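Local coordinates for protein N-acetylglucosamine-specific lectin (Saxidomus purpuratus, PDB 6A7T) that binds N-acetylglucosamine and N-acetylgalactosamine as a C-type lectin whose sugar recognition does not depend on calcium, at residues 53-56 and 57-61. Sequence-based numbering, arbitrary orientation.
Sequences KAFC and ESKDA
Glu57 runs back along the helix to Lys53, one turn earlier. Glu57 CB lies 3.5 Å from Ala54 O, and Glu57 CG 3.4 Å from Lys53 O, the carbonyl that also accepts the Glu57 N-H. Beyond CG the Glu57 chain stays extended (chi2 162°); CD lies 3.5 Å from Lys53 O, and the two carboxylate oxygens go separate ways. Glu57 OE1 sits over the backbone, 3.6 Å from Ala54 CA, while Glu57 OE2 meets Lys53 NZ in a salt bridge whose modelled length, 2.5 Å, is shorter than usual and should be read with caution. Lys53 stays straight until its last torsion, where a bend (chi4 -61°) brings NZ to OE2. One water closes the pair from a second direction, accepting from Lys53 NZ and donating to Glu57 OE1, so both carboxylate oxygens are engaged.

Helix 49-58, to which these residues belong, packs against the antiparallel strands of the C-type lectin fold. Cys56 fastens it through a disulfide to Cys153 on strand 149-155, and the Phe55 side chain rests on strands 38-47 and 149-155, with Arg47 in a cation-pi contact.

The helix ends in a Schellman motif. Asp60, with positive phi, is the C-prime residue; Ala61 N reaches back to Cys56 O at 3.0 Å, and within the turn Asp60 N bonds to Glu57 O. Lys59 N also donates to Cys56 O, from well above the carbonyl plane and not along a lone pair, on the face opposite the less tilted Ala61 N; the oxygen thus accepts two backbone bonds. Ser58 OG donates to Phe55 O at 2.6 Å, in the carbonyl plane on a lone pair (C=O...OG 133°). Lys59, bent at chi2, sends its aliphatic part back to Phe55, CG above one ring face near the rim and CE 3.6 Å from Phe55 CE1 in an oblique approach.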
loop_
_atom_site.group_PDB
_atom_site.type_symbol
_atom_site.label_atom_id
_atom_site.label_comp_id
_atom_site.label_asym_id
_atom_site.label_seq_id
_atom_site.Cartn_x
_atom_site.Cartn_y
_atom_site.Cartn_z
ATOM N N LYS B 53 -18.601 -12.991 0.316
ATOM C CA LYS B 53 -17.467 -12.989 -0.645
ATOM C C LYS B 53 -17.966 -13.391 -2.035
ATOM O O LYS B 53 -17.733 -12.688 -3.042
ATOM C CB LYS B 53 -16.360 -13.910 -0.172
ATOM C CG LYS B 53 -15.153 -13.964 -1.118
ATOM C CD LYS B 53 -14.076 -14.858 -0.559
ATOM C CE LYS B 53 -12.949 -15.072 -1.556
ATOM N NZ LYS B 53 -13.466 -15.711 -2.779
ATOM N N ALA B 54 -18.703 -14.513 -2.091
ATOM C CA ALA B 54 -19.291 -14.959 -3.393
ATOM C C ALA B 54 -20.261 -13.941 -3.982
ATOM O O ALA B 54 -20.311 -13.781 -5.194
ATOM C CB ALA B 54 -19.972 -16.296 -3.214
ATOM N N PHE B 55 -21.124 -13.331 -3.151
ATOM C CA PHE B 55 -22.052 -12.342 -3.604
ATOM C C PHE B 55 -21.302 -11.199 -4.307
ATOM O O PHE B 55 -21.703 -10.773 -5.395
ATOM C CB PHE B 55 -22.915 -11.801 -2.459
ATOM C CG PHE B 55 -23.796 -10.644 -2.842
ATOM C CD1 PHE B 55 -24.906 -10.803 -3.685
ATOM C CD2 PHE B 55 -23.484 -9.350 -2.430
ATOM C CE1 PHE B 55 -25.675 -9.716 -4.054
ATOM C CE2 PHE B 55 -24.244 -8.266 -2.809
ATOM C CZ PHE B 55 -25.346 -8.447 -3.622
ATOM N N CYS B 56 -20.249 -10.678 -3.674
ATOM C CA CYS B 56 -19.588 -9.528 -4.275
ATOM C C CYS B 56 -18.967 -9.958 -5.624
ATOM O O CYS B 56 -18.991 -9.204 -6.621
ATOM C CB CYS B 56 -18.539 -8.980 -3.332
ATOM S SG CYS B 56 -19.276 -8.139 -1.906
ATOM N N GLU B 57 -18.444 -11.171 -5.653
ATOM C CA GLU B 57 -17.885 -11.727 -6.946
ATOM C C GLU B 57 -18.962 -11.799 -8.045
ATOM O O GLU B 57 -18.683 -11.476 -9.213
ATOM C CB GLU B 57 -17.233 -13.073 -6.691
ATOM C CG GLU B 57 -15.942 -12.991 -5.888
ATOM C CD GLU B 57 -15.488 -14.299 -5.247
ATOM O OE1 GLU B 57 -16.243 -15.296 -5.324
ATOM O OE2 GLU B 57 -14.420 -14.326 -4.610
ATOM N N SER B 58 -20.211 -12.114 -7.667
ATOM C CA SER B 58 -21.362 -12.190 -8.581
ATOM C C SER B 58 -21.691 -10.835 -9.222
ATOM O O SER B 58 -22.348 -10.783 -10.287
ATOM C CB SER B 58 -22.568 -12.779 -7.858
ATOM O OG SER B 58 -23.323 -11.765 -7.230
ATOM N N LYS B 59 -21.226 -9.723 -8.617
ATOM C CA LYS B 59 -21.444 -8.359 -9.115
ATOM C C LYS B 59 -20.158 -7.794 -9.756
ATOM O O LYS B 59 -20.033 -6.579 -9.964
ATOM C CB LYS B 59 -21.904 -7.474 -7.957
ATOM C CG LYS B 59 -23.126 -7.982 -7.220
ATOM C CD LYS B 59 -24.359 -8.060 -8.091
ATOM C CE LYS B 59 -25.620 -8.177 -7.268
ATOM N NZ LYS B 59 -26.581 -7.105 -7.599
ATOM N N ASP B 60 -19.215 -8.672 -10.075
ATOM C CA ASP B 60 -17.930 -8.290 -10.685
ATOM C C ASP B 60 -17.220 -7.302 -9.758
ATOM O O ASP B 60 -16.617 -6.324 -10.198
ATOM C CB ASP B 60 -18.153 -7.744 -12.095
ATOM C CG ASP B 60 -18.708 -8.815 -13.014
ATOM O OD1 ASP B 60 -18.287 -9.992 -12.885
ATOM O OD2 ASP B 60 -19.565 -8.474 -13.834
ATOM N N ALA B 61 -17.309 -7.615 -8.459
ATOM C CA ALA B 61 -16.762 -6.804 -7.385
ATOM C C ALA B 61 -16.049 -7.700 -6.365
ATOM O O ALA B 61 -15.797 -8.878 -6.581
ATOM C CB ALA B 61 -17.888 -6.005 -6.780
HETATM O O HOH W 1 -15.813 -17.462 -3.164
#